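Local coordinates for insecticidal crystal protein Cry7Cal (Bacillus thuringiensis, PDB 5ZI1) that acts as an insecticidal toxin against locusts, probably binding receptors of the insect gut and inserting its helical domain into the membrane to form pores, at residues Asn216-Arg220 and Ile253-Pro257; Asp353-Thr357 and Tyr428-Leu432; Thr247-Arg251 and Trp452-Arg458. All coordinates share one frame; numbering follows the deposited sequence.

Interaction 1: Asn216-Arg220 and Ile253-Pro257; sequences NRFRR and IFTDP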
# COMPACT_ATOMS: atom_id res chain seq x y z
N ASN A 216 -13.22 -3.16 7.57
CA ASN A 216 -11.78 -2.96 7.63
C ASN A 216 -11.02 -4.14 7.04
O ASN A 216 -9.95 -3.96 6.44
CB ASN A 216 -11.34 -2.72 9.07
CG ASN A 216 -9.87 -2.41 9.17
OD1 ASN A 216 -9.41 -1.35 8.69
ND2 ASN A 216 -9.11 -3.35 9.75
N ARG A 217 -11.55 -5.35 7.18
CA ARG A 217 -10.86 -6.51 6.62
C ARG A 217 -10.81 -6.43 5.10
O ARG A 217 -9.83 -6.84 4.48
CB ARG A 217 -11.54 -7.80 7.06
CG ARG A 217 -10.83 -9.02 6.51
CD ARG A 217 -11.43 -10.34 7.01
NE ARG A 217 -11.33 -10.48 8.46
CZ ARG A 217 -12.37 -10.38 9.28
NH1 ARG A 217 -12.20 -10.52 10.59
NH2 ARG A 217 -13.58 -10.12 8.78
N PHE A 218 -11.89 -5.94 4.48
CA PHE A 218 -11.89 -5.76 3.04
C PHE A 218 -10.85 -4.72 2.64
O PHE A 218 -10.03 -4.95 1.75
CB PHE A 218 -13.28 -5.35 2.60
CG PHE A 218 -13.40 -5.04 1.15
CD1 PHE A 218 -13.67 -6.04 0.24
CD2 PHE A 218 -13.31 -3.74 0.70
CE1 PHE A 218 -13.82 -5.74 -1.11
CE2 PHE A 218 -13.45 -3.44 -0.63
CZ PHE A 218 -13.70 -4.43 -1.54
N ARG A 219 -10.85 -3.58 3.34
CA ARG A 219 -9.84 -2.56 3.07
C ARG A 219 -8.43 -3.12 3.20
O ARG A 219 -7.58 -2.92 2.32
CB ARG A 219 -10.04 -1.37 4.02
CG ARG A 219 -8.83 -0.45 4.14
CD ARG A 219 -9.22 0.86 4.82
NE ARG A 219 -9.82 0.63 6.13
CZ ARG A 219 -10.58 1.52 6.77
NH1 ARG A 219 -10.84 2.72 6.22
NH2 ARG A 219 -11.10 1.20 7.97
N ARG A 220 -8.16 -3.87 4.28
CA ARG A 220 -6.80 -4.35 4.51
C ARG A 220 -6.38 -5.33 3.42
O ARG A 220 -5.33 -5.15 2.80
CB ARG A 220 -6.69 -5.02 5.88
CG ARG A 220 -5.30 -5.54 6.13
CD ARG A 220 -5.17 -6.12 7.53
NE ARG A 220 -5.79 -7.44 7.62
CZ ARG A 220 -6.95 -7.68 8.23
NH1 ARG A 220 -7.61 -6.70 8.83
NH2 ARG A 220 -7.43 -8.92 8.25
N ILE A 253 -2.39 0.29 7.01
CA ILE A 253 -3.55 -0.58 7.16
C ILE A 253 -3.59 -1.16 8.56
O ILE A 253 -2.57 -1.23 9.27
CB ILE A 253 -3.56 -1.69 6.11
CG1 ILE A 253 -2.28 -2.49 6.16
CG2 ILE A 253 -3.84 -1.10 4.71
CD1 ILE A 253 -2.14 -3.40 4.94
N PHE A 254 -4.79 -1.59 8.97
CA PHE A 254 -5.05 -2.05 10.33
C PHE A 254 -5.50 -3.49 10.35
O PHE A 254 -6.38 -3.88 9.58
CB PHE A 254 -6.09 -1.17 11.02
CG PHE A 254 -5.54 0.18 11.42
CD1 PHE A 254 -5.38 1.19 10.45
CD2 PHE A 254 -5.14 0.42 12.73
CE1 PHE A 254 -4.87 2.43 10.80
CE2 PHE A 254 -4.63 1.65 13.09
CZ PHE A 254 -4.48 2.67 12.12
N THR A 255 -4.88 -4.28 11.24
CA THR A 255 -5.29 -5.65 11.51
C THR A 255 -6.57 -5.64 12.34
O THR A 255 -7.00 -4.60 12.86
CB THR A 255 -4.17 -6.42 12.24
OG1 THR A 255 -3.60 -5.61 13.29
CG2 THR A 255 -3.05 -6.84 11.28
N ASP A 256 -7.21 -6.81 12.46
CA ASP A 256 -8.49 -6.88 13.16
C ASP A 256 -8.34 -6.41 14.60
O ASP A 256 -7.28 -6.59 15.22
CB ASP A 256 -9.06 -8.29 13.14
CG ASP A 256 -9.39 -8.77 11.74
OD1 ASP A 256 -9.38 -7.93 10.81
OD2 ASP A 256 -9.65 -9.99 11.58
N PRO A 257 -9.37 -5.78 15.17
CA PRO A 257 -9.25 -5.31 16.56
C PRO A 257 -8.95 -6.47 17.50
O PRO A 257 -9.38 -7.61 17.29
CB PRO A 257 -10.61 -4.67 16.84
CG PRO A 257 -11.11 -4.24 15.41
CD PRO A 257 -10.64 -5.38 14.54
O HOH W 1 -7.02 -1.08 7.35
O HOH W 2 -10.87 -5.72 10.64
O HOH W 3 -8.89 -11.80 9.58

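Interaction 2: Asp353-Thr357 and Tyr428-Leu432; sequences DIYQT and YGHRL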
# COMPACT_ATOMS: atom_id res chain seq x y z
N ASP A 353 12.09 -2.40 13.32
CA ASP A 353 10.92 -2.87 12.60
C ASP A 353 10.28 -3.95 13.46
O ASP A 353 10.83 -5.04 13.60
CB ASP A 353 11.26 -3.44 11.23
CG ASP A 353 11.36 -2.39 10.18
OD1 ASP A 353 11.07 -1.20 10.47
OD2 ASP A 353 11.73 -2.78 9.05
N ILE A 354 9.13 -3.63 14.05
CA ILE A 354 8.29 -4.65 14.66
C ILE A 354 7.52 -5.34 13.54
O ILE A 354 6.60 -4.76 12.96
CB ILE A 354 7.33 -4.05 15.69
CG1 ILE A 354 8.11 -3.22 16.71
CG2 ILE A 354 6.46 -5.18 16.33
CD1 ILE A 354 9.19 -4.02 17.47
N TYR A 355 7.91 -6.57 13.23
CA TYR A 355 7.34 -7.36 12.15
C TYR A 355 6.27 -8.34 12.62
O TYR A 355 5.66 -9.01 11.77
CB TYR A 355 8.46 -8.13 11.44
CG TYR A 355 9.21 -9.10 12.36
CD1 TYR A 355 8.73 -10.38 12.59
CD2 TYR A 355 10.40 -8.72 12.98
CE1 TYR A 355 9.40 -11.26 13.43
CE2 TYR A 355 11.09 -9.60 13.81
CZ TYR A 355 10.57 -10.87 14.03
OH TYR A 355 11.22 -11.77 14.84
N GLN A 356 6.01 -8.45 13.92
CA GLN A 356 5.03 -9.41 14.41
C GLN A 356 4.59 -9.03 15.81
O GLN A 356 5.39 -8.51 16.60
CB GLN A 356 5.59 -10.83 14.42
CG GLN A 356 4.58 -11.88 14.78
CD GLN A 356 5.17 -13.27 14.83
OE1 GLN A 356 4.78 -14.14 14.05
NE2 GLN A 356 6.11 -13.50 15.76
N THR A 357 3.32 -9.30 16.13
CA THR A 357 2.81 -9.15 17.48
C THR A 357 2.04 -10.40 17.88
O THR A 357 1.56 -11.16 17.03
CB THR A 357 1.89 -7.92 17.64
OG1 THR A 357 0.74 -8.07 16.80
CG2 THR A 357 2.63 -6.64 17.26
N TYR A 428 9.48 -10.10 5.47
CA TYR A 428 8.31 -9.49 6.08
C TYR A 428 7.96 -8.23 5.32
O TYR A 428 8.84 -7.47 4.91
CB TYR A 428 8.54 -9.18 7.57
CG TYR A 428 9.59 -8.13 7.88
CD1 TYR A 428 10.95 -8.44 7.86
CD2 TYR A 428 9.22 -6.84 8.22
CE1 TYR A 428 11.92 -7.47 8.16
CE2 TYR A 428 10.17 -5.87 8.50
CZ TYR A 428 11.52 -6.19 8.47
OH TYR A 428 12.45 -5.20 8.76
N GLY A 429 6.66 -8.01 5.11
CA GLY A 429 6.23 -6.92 4.25
C GLY A 429 5.74 -5.70 4.99
O GLY A 429 5.57 -4.64 4.39
N HIS A 430 5.54 -5.83 6.30
CA HIS A 430 4.90 -4.77 7.07
C HIS A 430 5.60 -4.61 8.42
O HIS A 430 6.22 -5.53 8.94
CB HIS A 430 3.40 -5.05 7.25
CG HIS A 430 2.59 -4.91 5.99
ND1 HIS A 430 2.44 -5.93 5.07
CD2 HIS A 430 1.90 -3.85 5.48
CE1 HIS A 430 1.69 -5.52 4.06
NE2 HIS A 430 1.35 -4.26 4.29
N ARG A 431 5.46 -3.41 8.98
CA ARG A 431 6.02 -3.07 10.27
C ARG A 431 4.96 -2.34 11.07
O ARG A 431 4.12 -1.64 10.50
CB ARG A 431 7.29 -2.17 10.15
CG ARG A 431 6.95 -0.69 10.01
CD ARG A 431 8.15 0.21 9.99
NE ARG A 431 9.02 -0.00 8.83
CZ ARG A 431 8.73 0.40 7.60
NH1 ARG A 431 7.57 1.01 7.34
NH2 ARG A 431 9.58 0.17 6.62
N LEU A 432 4.99 -2.51 12.39
CA LEU A 432 3.98 -1.87 13.22
C LEU A 432 4.16 -0.37 13.17
O LEU A 432 5.29 0.14 13.21
CB LEU A 432 4.08 -2.37 14.66
CG LEU A 432 3.04 -1.92 15.70
CD1 LEU A 432 1.65 -2.48 15.44
CD2 LEU A 432 3.52 -2.39 17.09
O HOH W 4 12.23 -0.55 7.80
O HOH W 5 7.80 -0.71 13.71
O HOH W 6 4.98 -8.08 8.93

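Interaction 3: Thr247-Arg251 and Trp452-Arg458; sequences TELTR and WTHVSVR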
# COMPACT_ATOMS: atom_id res chain seq x y z
N THR A 247 10.28 2.71 -5.62
CA THR A 247 9.00 3.22 -5.16
C THR A 247 8.67 2.74 -3.75
O THR A 247 9.23 1.75 -3.25
CB THR A 247 7.91 2.79 -6.12
OG1 THR A 247 7.87 1.36 -6.13
CG2 THR A 247 8.26 3.28 -7.52
N GLU A 248 7.74 3.46 -3.11
CA GLU A 248 7.32 3.16 -1.75
C GLU A 248 5.80 3.22 -1.66
O GLU A 248 5.18 4.08 -2.28
CB GLU A 248 7.92 4.13 -0.73
CG GLU A 248 9.38 4.50 -0.97
CD GLU A 248 9.97 5.28 0.22
OE1 GLU A 248 9.30 6.23 0.70
OE2 GLU A 248 11.09 4.91 0.69
N LEU A 249 5.22 2.31 -0.86
CA LEU A 249 3.81 2.31 -0.50
C LEU A 249 3.67 2.88 0.90
O LEU A 249 3.99 2.21 1.88
CB LEU A 249 3.25 0.89 -0.53
CG LEU A 249 3.42 0.06 -1.79
CD1 LEU A 249 3.13 -1.41 -1.49
CD2 LEU A 249 2.49 0.60 -2.90
N THR A 250 3.15 4.10 1.01
CA THR A 250 3.08 4.78 2.30
C THR A 250 1.77 4.56 3.03
O THR A 250 1.56 5.16 4.09
CB THR A 250 3.28 6.27 2.09
OG1 THR A 250 2.24 6.76 1.23
CG2 THR A 250 4.64 6.56 1.47
N ARG A 251 0.85 3.77 2.48
CA ARG A 251 -0.46 3.63 3.09
C ARG A 251 -0.38 2.79 4.36
O ARG A 251 0.42 1.86 4.47
CB ARG A 251 -1.44 3.00 2.10
CG ARG A 251 -1.41 1.48 1.97
CD ARG A 251 -0.11 0.98 1.40
NE ARG A 251 -0.04 -0.48 1.25
CZ ARG A 251 0.21 -1.35 2.24
NH1 ARG A 251 0.40 -0.93 3.49
NH2 ARG A 251 0.26 -2.65 1.96
N TRP A 452 -0.18 -0.82 10.62
CA TRP A 452 1.04 -1.28 9.98
C TRP A 452 1.35 -0.44 8.74
O TRP A 452 0.43 -0.03 8.01
CB TRP A 452 0.89 -2.75 9.56
CG TRP A 452 0.45 -3.64 10.68
CD1 TRP A 452 -0.82 -3.81 11.12
CD2 TRP A 452 1.29 -4.45 11.50
NE1 TRP A 452 -0.83 -4.70 12.18
CE2 TRP A 452 0.46 -5.10 12.43
CE3 TRP A 452 2.66 -4.70 11.54
CZ2 TRP A 452 0.95 -5.99 13.39
CZ3 TRP A 452 3.16 -5.59 12.50
CH2 TRP A 452 2.30 -6.22 13.41
N THR A 453 2.64 -0.20 8.48
CA THR A 453 3.10 0.39 7.23
C THR A 453 3.99 -0.61 6.48
O THR A 453 4.55 -1.53 7.07
CB THR A 453 3.87 1.68 7.47
OG1 THR A 453 5.03 1.42 8.29
CG2 THR A 453 2.96 2.74 8.10
N HIS A 454 4.09 -0.39 5.17
CA HIS A 454 4.76 -1.31 4.25
C HIS A 454 6.27 -1.12 4.30
O HIS A 454 6.77 0.00 4.40
CB HIS A 454 4.25 -1.04 2.83
CG HIS A 454 4.55 -2.13 1.86
ND1 HIS A 454 5.58 -2.06 0.94
CD2 HIS A 454 3.92 -3.31 1.62
CE1 HIS A 454 5.59 -3.15 0.21
NE2 HIS A 454 4.59 -3.93 0.59
N VAL A 455 7.02 -2.23 4.23
CA VAL A 455 8.47 -2.16 4.42
C VAL A 455 9.20 -1.56 3.22
O VAL A 455 10.39 -1.24 3.33
CB VAL A 455 8.97 -3.56 4.84
CG1 VAL A 455 10.49 -3.65 4.91
CG2 VAL A 455 8.40 -3.92 6.20
N SER A 456 8.51 -1.34 2.09
CA SER A 456 9.16 -0.64 0.98
C SER A 456 9.48 0.80 1.34
O SER A 456 10.38 1.40 0.73
CB SER A 456 8.27 -0.67 -0.26
OG SER A 456 7.03 -0.05 -0.00
N VAL A 457 8.77 1.38 2.31
CA VAL A 457 9.14 2.72 2.76
C VAL A 457 10.45 2.63 3.53
O VAL A 457 10.58 1.83 4.47
CB VAL A 457 8.04 3.31 3.65
CG1 VAL A 457 8.36 4.78 3.93
CG2 VAL A 457 6.70 3.11 3.00
N ARG A 458 11.39 3.46 3.16
CA ARG A 458 12.70 3.45 3.75
C ARG A 458 12.88 4.67 4.64
O ARG A 458 12.28 5.72 4.39
CB ARG A 458 13.76 3.39 2.66
CG ARG A 458 13.58 2.20 1.69
CD ARG A 458 13.30 0.90 2.47
NE ARG A 458 14.32 0.69 3.51
CZ ARG A 458 14.16 -0.01 4.63
NH1 ARG A 458 15.16 -0.10 5.50
NH2 ARG A 458 13.00 -0.61 4.89
O HOH W 7 11.87 1.15 -1.43
O HOH W 8 3.16 2.12 4.24

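Interaction 1: Asn216-Arg220 and Ile253-Pro257
The backbone oxygen of Phe-254 is gripped by two side chains of the helix, Asn-216 and Arg-220. Arg-220 NH1 reaches Phe-254 O at 3.2 Å in the carbonyl plane, on a lone pair, whereas Asn-216 ND2 comes to the same oxygen from above that plane at 2.8 Å. The other end of the amide is held as well: NE and NH2 of Arg-219 both donate to Asn-216 OD1, a side-on grip that fixes which way the amide is flipped, and a water links OD1 to Phe-254 N. With CG of Asn-216 anti to the backbone N (chi1 -176°), the amide projects from the helix toward the strand.

Asp-256 extends the polar cluster with one carboxylate oxygen for each of two arginines. Asp-256 OD1 takes Arg-220 NH1 at 2.9 Å, and Asp-256 OD2 takes Arg-217 NH1 at 2.8 Å; the two nitrogens come from opposite faces of the carboxylate, each well out of its plane. The Arg-217 guanidinium stands almost perpendicular to the carboxylate, at 88°. A water bridges Arg-217 NE to Asp-256 OD2, and a second joins Asn-216 ND2 to Asp-256 OD1. Two positive neighbours would be expected to keep Asp-256 ionised. The aliphatic part of Arg-220 also packs on Ile-253, CG to CD1 at 4.0 Å.

This salt-bridge network ties the helical N-terminal domain to the second domain of the three-domain Cry fold. Phe-218, on the same helix 208-227, packs against helices 54-67 and 169-202, while Ile-253 pairs through its backbone with Trp-452 of strand 448-454.

Interaction 2: Asp353-Thr357 and Tyr428-Leu432
The ring of Tyr-428 carries CB of Tyr-355 over one face and meets the carboxylate of Asp-353 at its hydroxyl edge; His-430 O is another in-plane neighbour at the ring edge. The CH-pi contact puts Tyr-355 CB 4.0 Å from the centroid of the Tyr-428 ring; the two tyrosine rings themselves are oblique, their planes 46° apart. In the plane of its ring, Tyr-428 OH donates to the anti lone pair of Asp-353 OD2 at 2.5 Å, and the carboxylate is turned nearly perpendicular to the ring, at 80°. The same hydroxyl also hydrogen-bonds with Gly-423 N.

Asp-353 OD1 serves a different partner. Arg-431 NE forms a salt bridge with Asp-353 OD1 at 2.9 Å, from above the carboxylate plane, while the oxygen itself lies in the guanidinium plane. A bend at chi3 brings NE back over the aspartate, and a water spans Asp-353 OD2 and Arg-431 NH2. Arg-431 NH1 is meanwhile held by Thr-453 OG1, so this buried guanidinium is tied to two strands. The nearby positive charge would be expected to favour the ionised form of Asp-353.

Beyond the polar end, Leu-432 N donates to Ile-354 O at 2.8 Å, and Arg-431 CA adds a CA-H...O contact to that oxygen. Side by side and pointing the same way, Ile-354 and Leu-432 touch through their CB atoms at 3.8 Å. One water lies between Ile-354 N and Leu-432 O.

The strand segments run at 99° to each other, so this single backbone bond belongs to a crossing of two sheets and not to a ladder. Tyr-355 and Gln-356 both face Tyr-379 in a classic beta bulge. Such packing of antiparallel sheets is characteristic of the second domain of Cry toxins, the beta prism.

Interaction 3: Thr247-Arg251 and Trp452-Arg458
With CG of Leu-249 anti to its carbonyl carbon (chi1 -54°), the leucine's chi2 also near anti, and CG of His-454 anti to the backbone N (chi1 -163°), the leucine methyl CD1 is set squarely over one face of the imidazole. Leu-249 CD1 lies 3.4 Å from the centroid of the His-454 ring and only 8° off its normal, a CH-pi contact. The ring is held by a 2.7 Å hydrogen bond between His-454 ND1 and Ser-456 OG. Ser-456 OG accepts a nearly straight hydrogen bond from Leu-249 N, 3.1 Å long.

His-454 to Val-457 form a type I beta turn closing strand 448-454, and the connection between strands 245-246 and 252-254 lies across it. This places the contact where the second domain adjoins the sheet of the C-terminal domain that contains strand 468-472.

Glu-248 crosses Val-457 at about a right angle, OE1 against its CG1, and Glu-248 OE2 accepts Arg-458 N at 2.9 Å from above the carboxylate plane; Lys-475 forms a salt bridge with OE1. At the opposite end of the segment, Arg-251 presents one guanidinium face to His-454 CB, while its NH2 pairs with Asp-228 in a salt bridge and with His-430. One water gathers Leu-249 O, Arg-251 O and His-454 N, bridging backbones that have no direct bond there.

In the fold
Strands 252-254, 448-454 and 430-437 form one three-stranded antiparallel sheet, with 448-454 in the middle, and all three interactions reach it. The centres of interactions 2 and 3 are about 11 Å apart, and that of interaction 1 lies about 15 and 16 Å from them. Along the chain, interactions 1 and 3 cross, interaction 2 is nested inside the loop closed by interaction 3, and interaction 1 closes before interaction 2 opens. Interaction 1 joins the sheet to the helical domain, interaction 2 to the neighbouring sheet of the same domain, and interaction 3 packs the chain leading into strand 252-254 against the end of the central strand. The sheet is thus a junction between domains.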